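Long-range contacts in fiber protein 2 (Fowl adenovirus 1, PDB 2VTW), which probably forms short-fibre spikes at the capsid vertices and mediates first attachment to host receptors through its C-terminal head, the part described here: residues Y124-G129 against D148-V153; L35-T40 against T101-A106; A69-V74 against T170-S175; S24-F29 against Q119-Y124. One frame throughout, in Å; residues are numbered along the deposited sequence.

Interaction 1: residues Y124-G129 against D148-V153; sequences YASRFG and DVRMQV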
loop_
_atom_site.group_PDB
_atom_site.type_symbol
_atom_site.label_atom_id
_atom_site.label_comp_id
_atom_site.label_asym_id
_atom_site.label_seq_id
_atom_site.Cartn_x
_atom_site.Cartn_y
_atom_site.Cartn_z
ATOM N N TYR A 124 4.191 8.474 21.960
ATOM C CA TYR A 124 3.519 7.197 21.790
ATOM C C TYR A 124 4.157 6.434 20.602
ATOM O O TYR A 124 4.265 6.984 19.506
ATOM C CB TYR A 124 2.037 7.443 21.527
ATOM C CG TYR A 124 1.236 6.167 21.364
ATOM C CD1 TYR A 124 0.796 5.455 22.474
ATOM C CD2 TYR A 124 0.916 5.673 20.103
ATOM C CE1 TYR A 124 0.074 4.295 22.340
ATOM C CE2 TYR A 124 0.182 4.499 19.967
ATOM C CZ TYR A 124 -0.225 3.823 21.089
ATOM O OH TYR A 124 -0.951 2.674 20.989
ATOM N N ALA A 125 4.563 5.183 20.844
ATOM C CA ALA A 125 5.107 4.275 19.810
ATOM C C ALA A 125 3.980 3.533 19.089
ATOM O O ALA A 125 3.376 2.623 19.656
ATOM C CB ALA A 125 6.054 3.254 20.441
ATOM N N SER A 126 3.695 3.951 17.857
ATOM C CA SER A 126 2.854 3.188 16.919
ATOM C C SER A 126 3.465 1.802 16.720
ATOM O O SER A 126 4.621 1.691 16.323
ATOM C CB SER A 126 2.773 3.944 15.609
ATOM O OG SER A 126 1.814 3.408 14.731
ATOM N N ARG A 127 2.711 0.744 17.015
ATOM C CA ARG A 127 3.262 -0.626 16.947
ATOM C C ARG A 127 2.453 -1.703 16.182
ATOM O O ARG A 127 3.020 -2.725 15.789
ATOM C CB ARG A 127 3.518 -1.113 18.362
ATOM C CG ARG A 127 4.750 -0.460 18.992
ATOM C CD ARG A 127 5.121 -1.046 20.340
ATOM N NE ARG A 127 5.184 -2.504 20.275
ATOM C CZ ARG A 127 6.210 -3.222 19.825
ATOM N NH1 ARG A 127 7.340 -2.647 19.397
ATOM N NH2 ARG A 127 6.095 -4.544 19.816
ATOM N N PHE A 128 1.146 -1.497 15.989
ATOM C CA PHE A 128 0.257 -2.579 15.545
ATOM C C PHE A 128 -0.487 -2.133 14.302
ATOM O O PHE A 128 -1.384 -1.289 14.358
ATOM C CB PHE A 128 -0.717 -3.001 16.668
ATOM C CG PHE A 128 -0.027 -3.339 17.956
ATOM C CD1 PHE A 128 0.650 -4.537 18.098
ATOM C CD2 PHE A 128 0.013 -2.422 19.002
ATOM C CE1 PHE A 128 1.331 -4.838 19.298
ATOM C CE2 PHE A 128 0.681 -2.703 20.182
ATOM C CZ PHE A 128 1.339 -3.917 20.338
ATOM N N GLY A 129 -0.119 -2.735 13.179
ATOM C CA GLY A 129 -0.574 -2.308 11.883
ATOM C C GLY A 129 0.545 -2.540 10.874
ATOM O O GLY A 129 1.518 -3.256 11.153
ATOM N N ASP A 148 11.433 3.111 8.173
ATOM C CA ASP A 148 10.181 2.384 8.106
ATOM C C ASP A 148 9.159 3.186 8.892
ATOM O O ASP A 148 9.512 3.814 9.905
ATOM C CB ASP A 148 10.328 1.027 8.752
ATOM C CG ASP A 148 11.243 0.100 7.965
ATOM O OD1 ASP A 148 11.294 0.228 6.723
ATOM O OD2 ASP A 148 11.863 -0.761 8.613
ATOM N N VAL A 149 7.910 3.176 8.427
ATOM C CA VAL A 149 6.817 3.816 9.147
ATOM C C VAL A 149 5.754 2.790 9.565
ATOM O O VAL A 149 5.170 2.103 8.706
ATOM C CB VAL A 149 6.168 4.915 8.282
ATOM C CG1 VAL A 149 5.204 5.749 9.131
ATOM C CG2 VAL A 149 7.253 5.815 7.634
ATOM N N ARG A 150 5.534 2.671 10.875
ATOM C CA ARG A 150 4.398 1.923 11.431
ATOM C C ARG A 150 3.160 2.814 11.509
ATOM O O ARG A 150 3.229 3.931 11.996
ATOM C CB ARG A 150 4.737 1.379 12.806
ATOM C CG ARG A 150 3.660 0.447 13.407
ATOM C CD ARG A 150 3.672 -0.890 12.761
ATOM N NE ARG A 150 4.904 -1.615 13.032
ATOM C CZ ARG A 150 5.173 -2.844 12.607
ATOM N NH1 ARG A 150 4.315 -3.501 11.854
ATOM N NH2 ARG A 150 6.321 -3.420 12.949
ATOM N N MET A 151 2.022 2.321 11.020
ATOM C CA MET A 151 0.802 3.112 10.987
ATOM C C MET A 151 -0.324 2.386 11.759
ATOM O O MET A 151 -0.639 1.219 11.477
ATOM C CB MET A 151 0.416 3.411 9.556
ATOM C CG MET A 151 1.549 4.056 8.730
ATOM S SD MET A 151 1.265 3.853 6.973
ATOM C CE MET A 151 2.926 3.986 6.349
ATOM N N GLN A 152 -0.896 3.087 12.751
ATOM C CA GLN A 152 -1.796 2.484 13.711
ATOM C C GLN A 152 -2.900 3.469 14.106
ATOM O O GLN A 152 -2.638 4.502 14.743
ATOM C CB GLN A 152 -1.025 2.032 14.944
ATOM C CG GLN A 152 -1.860 1.306 16.023
ATOM C CD GLN A 152 -1.136 1.297 17.351
ATOM O OE1 GLN A 152 -0.171 0.559 17.545
ATOM N NE2 GLN A 152 -1.577 2.151 18.270
ATOM N N VAL A 153 -4.132 3.162 13.709
ATOM C CA VAL A 153 -5.285 3.897 14.250
ATOM C C VAL A 153 -5.386 3.562 15.751
ATOM O O VAL A 153 -5.376 2.395 16.148
ATOM C CB VAL A 153 -6.560 3.545 13.528
ATOM C CG1 VAL A 153 -7.782 4.115 14.263
ATOM C CG2 VAL A 153 -6.492 4.055 12.105
HETATM O O HOH W 1 6.581 -0.551 15.322
#

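Interaction 2: residues L35-T40 against T101-A106; sequences LQQINT and TSFEPA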
loop_
_atom_site.group_PDB
_atom_site.type_symbol
_atom_site.label_atom_id
_atom_site.label_comp_id
_atom_site.label_asym_id
_atom_site.label_seq_id
_atom_site.Cartn_x
_atom_site.Cartn_y
_atom_site.Cartn_z
ATOM N N LEU A 35 -0.269 17.043 4.312
ATOM C CA LEU A 35 -1.262 15.990 4.578
ATOM C C LEU A 35 -2.393 16.128 3.575
ATOM O O LEU A 35 -3.002 17.196 3.462
ATOM C CB LEU A 35 -1.815 16.172 5.994
ATOM C CG LEU A 35 -3.009 15.316 6.428
ATOM C CD1 LEU A 35 -2.608 13.817 6.357
ATOM C CD2 LEU A 35 -3.475 15.706 7.858
ATOM N N GLN A 36 -2.650 15.080 2.800
ATOM C CA GLN A 36 -3.728 15.080 1.816
ATOM C C GLN A 36 -4.485 13.785 2.025
ATOM O O GLN A 36 -3.899 12.701 1.875
ATOM C CB GLN A 36 -3.164 15.150 0.401
ATOM C CG GLN A 36 -2.502 16.512 0.062
ATOM C CD GLN A 36 -1.726 16.496 -1.227
ATOM O OE1 GLN A 36 -0.598 16.013 -1.251
ATOM N NE2 GLN A 36 -2.319 17.009 -2.311
ATOM N N GLN A 37 -5.748 13.891 2.440
ATOM C CA GLN A 37 -6.624 12.722 2.686
ATOM C C GLN A 37 -7.840 12.726 1.768
ATOM O O GLN A 37 -8.330 13.796 1.375
ATOM C CB GLN A 37 -7.103 12.719 4.116
ATOM C CG GLN A 37 -5.986 12.649 5.129
ATOM C CD GLN A 37 -6.469 12.751 6.541
ATOM O OE1 GLN A 37 -6.936 13.807 6.965
ATOM N NE2 GLN A 37 -6.344 11.660 7.303
ATOM N N ILE A 38 -8.308 11.536 1.401
ATOM C CA ILE A 38 -9.576 11.381 0.703
ATOM C C ILE A 38 -10.419 10.328 1.444
ATOM O O ILE A 38 -9.868 9.380 2.038
ATOM C CB ILE A 38 -9.429 11.058 -0.837
ATOM C CG1 ILE A 38 -8.751 9.721 -1.057
ATOM C CG2 ILE A 38 -8.668 12.239 -1.620
ATOM C CD1 ILE A 38 -9.031 9.042 -2.428
ATOM N N ASN A 39 -11.733 10.544 1.478
ATOM C CA ASN A 39 -12.689 9.556 1.990
ATOM C C ASN A 39 -13.482 9.163 0.774
ATOM O O ASN A 39 -14.120 10.016 0.161
ATOM C CB ASN A 39 -13.615 10.126 3.073
ATOM C CG ASN A 39 -14.610 9.078 3.663
ATOM O OD1 ASN A 39 -15.029 8.148 3.003
ATOM N ND2 ASN A 39 -15.015 9.290 4.888
ATOM N N THR A 40 -13.378 7.881 0.398
ATOM C CA THR A 40 -14.158 7.311 -0.681
ATOM C C THR A 40 -15.086 6.302 -0.045
ATOM O O THR A 40 -14.672 5.194 0.308
ATOM C CB THR A 40 -13.255 6.568 -1.744
ATOM O OG1 THR A 40 -12.259 7.451 -2.236
ATOM C CG2 THR A 40 -14.054 6.086 -2.932
ATOM N N THR A 101 -15.523 15.381 10.302
ATOM C CA THR A 101 -15.862 14.033 10.751
ATOM C C THR A 101 -15.796 13.029 9.598
ATOM O O THR A 101 -15.786 11.814 9.818
ATOM C CB THR A 101 -17.259 13.954 11.440
ATOM O OG1 THR A 101 -18.273 14.272 10.504
ATOM C CG2 THR A 101 -17.362 14.895 12.624
ATOM N N SER A 102 -15.730 13.525 8.372
ATOM C CA SER A 102 -15.550 12.659 7.225
ATOM C C SER A 102 -14.121 12.058 7.165
ATOM O O SER A 102 -13.873 11.130 6.373
ATOM C CB SER A 102 -15.864 13.418 5.946
ATOM O OG SER A 102 -17.148 14.017 5.997
ATOM N N PHE A 103 -13.208 12.547 8.005
ATOM C CA PHE A 103 -11.828 12.071 8.007
ATOM C C PHE A 103 -11.408 11.382 9.293
ATOM O O PHE A 103 -10.232 11.052 9.480
ATOM C CB PHE A 103 -10.901 13.224 7.594
ATOM C CG PHE A 103 -11.324 13.825 6.336
ATOM C CD1 PHE A 103 -11.012 13.216 5.115
ATOM C CD2 PHE A 103 -12.177 14.922 6.332
ATOM C CE1 PHE A 103 -11.483 13.737 3.935
ATOM C CE2 PHE A 103 -12.657 15.438 5.138
ATOM C CZ PHE A 103 -12.314 14.840 3.936
ATOM N N GLU A 104 -12.391 11.121 10.155
ATOM C CA GLU A 104 -12.176 10.347 11.346
ATOM C C GLU A 104 -12.040 8.884 10.943
ATOM O O GLU A 104 -12.907 8.350 10.261
ATOM C CB GLU A 104 -13.357 10.477 12.295
ATOM C CG GLU A 104 -13.153 9.800 13.641
ATOM C CD GLU A 104 -14.437 9.749 14.493
ATOM O OE1 GLU A 104 -15.426 10.456 14.152
ATOM O OE2 GLU A 104 -14.412 9.016 15.513
ATOM N N PRO A 105 -10.956 8.237 11.389
ATOM C CA PRO A 105 -10.823 6.803 11.133
ATOM C C PRO A 105 -11.747 5.987 12.033
ATOM O O PRO A 105 -12.031 6.394 13.174
ATOM C CB PRO A 105 -9.373 6.544 11.483
ATOM C CG PRO A 105 -9.079 7.576 12.573
ATOM C CD PRO A 105 -9.809 8.784 12.131
ATOM N N ALA A 106 -12.223 4.852 11.529
ATOM C CA ALA A 106 -13.042 3.953 12.335
ATOM C C ALA A 106 -12.288 3.461 13.546
ATOM O O ALA A 106 -11.061 3.414 13.564
ATOM C CB ALA A 106 -13.582 2.756 11.473
HETATM O O HOH W 2 -7.791 11.739 9.795
#

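Interaction 3: residues A69-V74 against T170-S175; sequences ARYFTV and TFQCAS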
loop_
_atom_site.group_PDB
_atom_site.type_symbol
_atom_site.label_atom_id
_atom_site.label_comp_id
_atom_site.label_asym_id
_atom_site.label_seq_id
_atom_site.Cartn_x
_atom_site.Cartn_y
_atom_site.Cartn_z
ATOM N N ALA A 69 18.148 8.561 19.922
ATOM C CA ALA A 69 16.768 8.190 19.607
ATOM C C ALA A 69 16.653 8.075 18.083
ATOM O O ALA A 69 17.126 8.953 17.368
ATOM C CB ALA A 69 15.792 9.231 20.156
ATOM N N ARG A 70 16.073 6.971 17.600
ATOM C CA ARG A 70 15.863 6.765 16.160
ATOM C C ARG A 70 14.390 6.909 15.701
ATOM O O ARG A 70 14.134 7.109 14.504
ATOM C CB ARG A 70 16.430 5.402 15.753
ATOM C CG ARG A 70 17.956 5.353 15.832
ATOM C CD ARG A 70 18.550 4.048 15.361
ATOM N NE ARG A 70 18.224 2.890 16.201
ATOM C CZ ARG A 70 17.393 1.887 15.879
ATOM N NH1 ARG A 70 16.732 1.848 14.715
ATOM N NH2 ARG A 70 17.208 0.891 16.740
ATOM N N TYR A 71 13.435 6.817 16.635
ATOM C CA TYR A 71 11.997 6.849 16.281
ATOM C C TYR A 71 11.380 8.192 16.576
ATOM O O TYR A 71 11.810 8.889 17.475
ATOM C CB TYR A 71 11.198 5.794 17.033
ATOM C CG TYR A 71 11.522 4.352 16.742
ATOM C CD1 TYR A 71 12.652 3.963 15.998
ATOM C CD2 TYR A 71 10.724 3.359 17.253
ATOM C CE1 TYR A 71 12.923 2.624 15.768
ATOM C CE2 TYR A 71 11.010 2.035 17.050
ATOM C CZ TYR A 71 12.088 1.674 16.297
ATOM O OH TYR A 71 12.327 0.339 16.105
ATOM N N PHE A 72 10.372 8.561 15.799
ATOM C CA PHE A 72 9.531 9.695 16.143
ATOM C C PHE A 72 8.120 9.533 15.604
ATOM O O PHE A 72 7.908 8.869 14.569
ATOM C CB PHE A 72 10.159 11.021 15.711
ATOM C CG PHE A 72 10.170 11.275 14.231
ATOM C CD1 PHE A 72 9.082 11.847 13.604
ATOM C CD2 PHE A 72 11.313 11.008 13.477
ATOM C CE1 PHE A 72 9.091 12.108 12.259
ATOM C CE2 PHE A 72 11.341 11.272 12.121
ATOM C CZ PHE A 72 10.237 11.831 11.509
ATOM N N THR A 73 7.158 10.145 16.297
ATOM C CA THR A 73 5.736 9.943 15.997
ATOM C C THR A 73 5.088 11.232 15.547
ATOM O O THR A 73 5.344 12.313 16.107
ATOM C CB THR A 73 4.992 9.370 17.215
ATOM O OG1 THR A 73 5.603 8.136 17.595
ATOM C CG2 THR A 73 3.487 9.160 16.941
ATOM N N VAL A 74 4.263 11.106 14.520
ATOM C CA VAL A 74 3.376 12.148 14.054
ATOM C C VAL A 74 1.920 11.619 14.181
ATOM O O VAL A 74 1.613 10.488 13.777
ATOM C CB VAL A 74 3.687 12.531 12.588
ATOM C CG1 VAL A 74 2.642 13.539 12.029
ATOM C CG2 VAL A 74 5.080 13.120 12.507
ATOM N N THR A 170 4.626 6.255 13.272
ATOM C CA THR A 170 5.942 6.269 13.913
ATOM C C THR A 170 7.019 5.964 12.877
ATOM O O THR A 170 7.028 4.885 12.257
ATOM C CB THR A 170 6.042 5.372 15.153
ATOM O OG1 THR A 170 5.072 5.773 16.141
ATOM C CG2 THR A 170 7.430 5.467 15.781
ATOM N N PHE A 171 7.903 6.942 12.698
ATOM C CA PHE A 171 9.004 6.890 11.740
ATOM C C PHE A 171 10.194 6.270 12.421
ATOM O O PHE A 171 10.671 6.789 13.420
ATOM C CB PHE A 171 9.322 8.293 11.241
ATOM C CG PHE A 171 8.193 8.914 10.465
ATOM C CD1 PHE A 171 8.247 8.998 9.091
ATOM C CD2 PHE A 171 7.065 9.412 11.111
ATOM C CE1 PHE A 171 7.202 9.551 8.357
ATOM C CE2 PHE A 171 6.004 9.973 10.388
ATOM C CZ PHE A 171 6.070 10.054 9.023
ATOM N N GLN A 172 10.667 5.152 11.884
ATOM C CA GLN A 172 11.707 4.374 12.510
ATOM C C GLN A 172 12.982 4.439 11.656
ATOM O O GLN A 172 13.121 3.696 10.663
ATOM C CB GLN A 172 11.222 2.945 12.696
ATOM C CG GLN A 172 9.795 2.887 13.296
ATOM C CD GLN A 172 9.320 1.498 13.623
ATOM O OE1 GLN A 172 8.421 1.321 14.455
ATOM N NE2 GLN A 172 9.926 0.486 12.995
ATOM N N CYS A 173 13.884 5.352 12.042
ATOM C CA CYS A 173 15.166 5.575 11.340
ATOM C C CYS A 173 16.136 4.427 11.551
ATOM O O CYS A 173 16.269 3.906 12.674
ATOM C CB CYS A 173 15.839 6.860 11.822
ATOM S SG CYS A 173 14.974 8.381 11.447
ATOM N N ALA A 174 16.828 4.033 10.482
ATOM C CA ALA A 174 17.833 2.949 10.577
ATOM C C ALA A 174 19.049 3.381 11.401
ATOM O O ALA A 174 19.649 2.546 12.098
ATOM C CB ALA A 174 18.264 2.476 9.187
ATOM N N SER A 175 19.380 4.680 11.320
ATOM C CA SER A 175 20.555 5.283 11.980
ATOM C C SER A 175 20.196 6.485 12.832
ATOM O O SER A 175 19.318 7.278 12.474
ATOM C CB SER A 175 21.578 5.769 10.936
ATOM O OG SER A 175 22.127 4.672 10.233
#

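Interaction 4: residues S24-F29 against Q119-Y124; sequences SSNNPF and QNIPYY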
loop_
_atom_site.group_PDB
_atom_site.type_symbol
_atom_site.label_atom_id
_atom_site.label_comp_id
_atom_site.label_asym_id
_atom_site.label_seq_id
_atom_site.Cartn_x
_atom_site.Cartn_y
_atom_site.Cartn_z
ATOM N N SER A 24 11.418 9.272 20.378
ATOM C CA SER A 24 11.233 8.134 21.286
ATOM C C SER A 24 11.814 8.348 22.687
ATOM O O SER A 24 11.568 7.537 23.595
ATOM C CB SER A 24 11.798 6.843 20.684
ATOM O OG SER A 24 13.162 6.983 20.340
ATOM N N SER A 25 12.585 9.427 22.858
ATOM C CA SER A 25 13.140 9.804 24.181
ATOM C C SER A 25 12.330 10.907 24.877
ATOM O O SER A 25 12.767 11.458 25.885
ATOM C CB SER A 25 14.611 10.208 24.049
ATOM O OG SER A 25 15.407 9.039 23.967
ATOM N N ASN A 26 11.152 11.190 24.324
ATOM C CA ASN A 26 10.167 12.132 24.868
ATOM C C ASN A 26 10.516 13.602 24.692
ATOM O O ASN A 26 9.953 14.472 25.362
ATOM C CB ASN A 26 9.804 11.780 26.313
ATOM C CG ASN A 26 8.857 10.596 26.383
ATOM O OD1 ASN A 26 7.713 10.686 25.932
ATOM N ND2 ASN A 26 9.330 9.477 26.924
ATOM N N ASN A 27 11.395 13.891 23.742
ATOM C CA ASN A 27 11.726 15.276 23.414
ATOM C C ASN A 27 10.891 15.699 22.230
ATOM O O ASN A 27 10.949 15.051 21.185
ATOM C CB ASN A 27 13.226 15.414 23.118
ATOM C CG ASN A 27 14.079 14.933 24.280
ATOM O OD1 ASN A 27 13.991 15.460 25.393
ATOM N ND2 ASN A 27 14.883 13.903 24.041
ATOM N N PRO A 28 10.055 16.741 22.398
ATOM C CA PRO A 28 9.353 17.279 21.243
ATOM C C PRO A 28 10.263 18.053 20.321
ATOM O O PRO A 28 11.368 18.433 20.710
ATOM C CB PRO A 28 8.314 18.239 21.853
ATOM C CG PRO A 28 8.267 17.921 23.276
ATOM C CD PRO A 28 9.631 17.412 23.635
ATOM N N PHE A 29 9.777 18.298 19.114
ATOM C CA PHE A 29 10.495 19.092 18.147
ATOM C C PHE A 29 9.502 19.500 17.094
ATOM O O PHE A 29 8.364 19.050 17.102
ATOM C CB PHE A 29 11.690 18.315 17.541
ATOM C CG PHE A 29 11.293 17.081 16.740
ATOM C CD1 PHE A 29 11.122 17.162 15.357
ATOM C CD2 PHE A 29 11.094 15.847 17.373
ATOM C CE1 PHE A 29 10.759 16.040 14.602
ATOM C CE2 PHE A 29 10.727 14.719 16.624
ATOM C CZ PHE A 29 10.576 14.823 15.230
ATOM N N GLN A 119 -1.254 11.748 31.219
ATOM C CA GLN A 119 -0.089 11.399 32.026
ATOM C C GLN A 119 1.158 12.095 31.528
ATOM O O GLN A 119 2.260 11.792 31.989
ATOM C CB GLN A 119 0.099 9.878 32.156
ATOM C CG GLN A 119 0.154 9.125 30.863
ATOM C CD GLN A 119 0.250 7.616 31.054
ATOM O OE1 GLN A 119 -0.276 7.053 32.036
ATOM N NE2 GLN A 119 0.914 6.946 30.107
ATOM N N ASN A 120 0.973 13.052 30.617
ATOM C CA ASN A 120 2.073 13.856 30.039
ATOM C C ASN A 120 3.407 13.086 29.786
ATOM O O ASN A 120 4.499 13.520 30.205
ATOM C CB ASN A 120 2.291 15.134 30.881
ATOM C CG ASN A 120 1.140 16.165 30.712
ATOM O OD1 ASN A 120 0.175 16.192 31.504
ATOM N ND2 ASN A 120 1.244 17.011 29.675
ATOM N N ILE A 121 3.281 11.928 29.135
ATOM C CA ILE A 121 4.367 11.266 28.410
ATOM C C ILE A 121 4.000 11.586 26.961
ATOM O O ILE A 121 3.001 11.086 26.454
ATOM C CB ILE A 121 4.377 9.737 28.674
ATOM C CG1 ILE A 121 4.349 9.442 30.186
ATOM C CG2 ILE A 121 5.591 9.044 28.026
ATOM C CD1 ILE A 121 4.066 7.970 30.533
ATOM N N PRO A 122 4.737 12.503 26.309
ATOM C CA PRO A 122 4.259 12.959 25.007
ATOM C C PRO A 122 4.576 12.024 23.817
ATOM O O PRO A 122 4.032 12.240 22.743
ATOM C CB PRO A 122 4.971 14.303 24.830
ATOM C CG PRO A 122 6.236 14.132 25.553
ATOM C CD PRO A 122 5.990 13.176 26.691
ATOM N N TYR A 123 5.447 11.029 24.009
ATOM C CA TYR A 123 5.738 10.046 22.957
ATOM C C TYR A 123 4.889 8.764 23.056
ATOM O O TYR A 123 4.883 8.057 24.082
ATOM C CB TYR A 123 7.219 9.660 22.945
ATOM C CG TYR A 123 7.570 8.551 21.977
ATOM C CD1 TYR A 123 7.640 8.790 20.608
ATOM C CD2 TYR A 123 7.851 7.267 22.437
ATOM C CE1 TYR A 123 7.996 7.766 19.704
ATOM C CE2 TYR A 123 8.196 6.229 21.546
ATOM C CZ TYR A 123 8.259 6.496 20.183
ATOM O OH TYR A 123 8.596 5.482 19.328
ATOM N N TYR A 124 4.191 8.474 21.960
ATOM C CA TYR A 124 3.519 7.197 21.790
ATOM C C TYR A 124 4.157 6.434 20.602
ATOM O O TYR A 124 4.265 6.984 19.506
ATOM C CB TYR A 124 2.037 7.443 21.527
ATOM C CG TYR A 124 1.236 6.167 21.364
ATOM C CD1 TYR A 124 0.796 5.455 22.474
ATOM C CD2 TYR A 124 0.916 5.673 20.103
ATOM C CE1 TYR A 124 0.074 4.295 22.340
ATOM C CE2 TYR A 124 0.182 4.499 19.967
ATOM C CZ TYR A 124 -0.225 3.823 21.089
ATOM O OH TYR A 124 -0.951 2.674 20.989
#

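Interaction 1: residues Y124-G129 against D148-V153
Gln152 carries the tight half of this contact, its amide reaching into the 124-129 loop. CG lies anti to the backbone N (chi1 -177°) against that loop, 3.1 Å from Phe128 O. Further out, OE1 takes two backbone donors, the N atoms of Arg127 and Phe128, each 2.9 Å away. The Phe128 N-H arrives in the carbonyl plane, on a lone pair, whereas that of Arg127 stands 45° above it. On the other branch, Gln152 NE2 donates to Tyr124 OH at 2.8 Å; the hydroxyl lies in the amide plane and NE2 in the plane of the tyrosine ring, at its edge. Thr154 OG1 is a second partner of NE2, so both ends of the amide are gripped. Ser126 OG packs 3.2 Å from Gln152 CB, while its own hydrogen bond goes to Ala168 O.

Arg150, also buried, reaches Gly129 O from NH1 at 2.9 Å, close to the guanidinium plane, and packs on Tyr134 of the second subunit. The looser side is marked by a water, 3.0 Å from Arg150 NE and bonded to Ser126 O, and by the exposed Arg127 side chain, about 4 Å from a bound sulfate that probably came from the crystallisation liquor.

Strand 147-157 lies between strands 129-140 and 163-173 in the sheet, with the 124-129 loop laid across it. At Gly129 an antiparallel pairing with a strand of the second subunit carries the sheet across the interface.

Interaction 2: residues L35-T40 against T101-A106
Phe103, Asn39 and Gln37 bury most of the surface here, and each meets the other segment differently. The CD1-CE1 side of the Phe103 ring comes up against strand 28-40: CE1 lies 4.0 Å from Asn39 N, and CD1 is 4.1 Å from Gln37 CB. These are van der Waals distances, and the Gln37 amide is turned only 28° from the ring plane. Behind the ring, Ser102 CB sits over one face, offset toward the rim, while Leu44 and Ala5 pack against the same phenylalanine.

Asn39 supplies the direct polar link. Its CG is anti to the backbone N (chi1 -178°), and from there ND2 donates to Ser102 O at 2.6 Å with an N-H...O angle of 170°. The acceptor lies in the amide plane, and the donor meets it on a lone pair. Arg200 O is a further acceptor for ND2, and OD1 receives the N-H of Gly42.

Gln37 works through a water: NE2 donates to it at 2.9 Å, and the water in turn donates a hydrogen bond to Phe103 O at 2.6 Å. The same NE2 is also bonded to Thr46 OG1.

Ser102 O is thus met by the Asn39 amide directly, and Phe103 O through a water held by Gln37. Because OD1 and ND2 of Asn39 have partners of opposite kind, the chemistry fixes which way that amide is turned.

Interaction 3: residues A69-V74 against T170-S175
Tyr71 lays one ring face under the side chain of Gln172, whose CG stands 3.8 Å from the ring centroid, almost on the normal, in a CH-pi contact. The chain extends beyond CG, and the amide continues over the hydroxyl side of the ring, its plane 9° from the ring plane. Next along this face, Thr170 OG1 donates to Thr73 OG1 at 2.8 Å. Both hydroxyls are tied to the 124-129 loop: Thr73 OG1 is bonded to Tyr124 O, and Thr170 OG1 accepts from Ser126 N.

The other face holds Phe72 and Phe171. Their planes are 8° apart, but the rings are slid so far that they barely overlap, with centroids 4.8 Å apart. Phe171 CB, rather than its ring, sits over the face of Phe72. Phe72 CG occupies the crowded position between backbone N and carbonyl carbon (chi1 72°), and Phe72 CE1 touches Phe171 CD2 at 3.6 Å. Val74 CG2 closes on Phe171 CE2 from farther along.

Just before strand 71-76, Arg70 donates from NH1, in the guanidinium plane, to Cys173 O at 2.9 Å.

Phe72 and Phe171 exchange two backbone bonds, flanked by the non-hydrogen-bonded pairs Tyr71-Gln172 and Thr73-Thr170. This is the register of neighbouring antiparallel strands, as in the beta-sandwich of adenovirus fibre heads.

Interaction 4: residues S24-F29 against Q119-Y124
The Tyr123 ring presents one face to Ser24, whose CA lies 3.4 Å from the ring centroid and 4° off the normal, a CH-pi contact over the centre. Ser24 CB is displaced toward the hydroxyl end, 3.6 Å from Tyr123 CZ. The second flat group is the Asn26 amide: its side chain crosses that of Tyr123 at about a right angle, amide and ring planes 81° apart, with OD1 by Tyr123 CB. Ser24 and Asn26 belong to the connection of a beta-hairpin, between antiparallel strands 4-23 and 28-40, and the partner segment is an irregular loop leading toward strand 129-140. Around the tyrosine, Val22, Tyr71 and Thr73 also touch it, so the side chain meets the end of strand 4-23 and the start of strand 71-76 as well. No other subunit of the trimer touches either segment.

Polar attachment comes from one atom, Asn26 OD1. It accepts the backbone N-H of Tyr123 at 3.0 Å, with the donor nearly along the C=O axis. The same oxygen has a dense carbon surround: Ile121 CG2 is 3.4 Å away, and Pro122 CD approaches Asn26 OD1 to 3.1 Å.

In the fold
All four contacts fall in the head domain and reach one mixed sheet. Interactions 1, 3 and 4 cluster, with centres 11 to 15 Å apart, whereas interaction 2 lies beyond the chain's centre, 24 Å from interaction 3 and 26 Å from interaction 4. Interactions 4 and 1 follow in series and share Tyr124; interaction 3 crosses interaction 4 along the chain and encloses interaction 1. Strands 147-157 and 163-173 are sheet neighbours, linking interactions 1 and 3, while the strand of interaction 2 begins just after the 24-26 connection used by interaction 4. Val153 packing on Pro105 connects interactions 1 and 2. Loop-to-strand, strand-to-strand and loop-to-loop contacts thus join distant parts of each subunit's head.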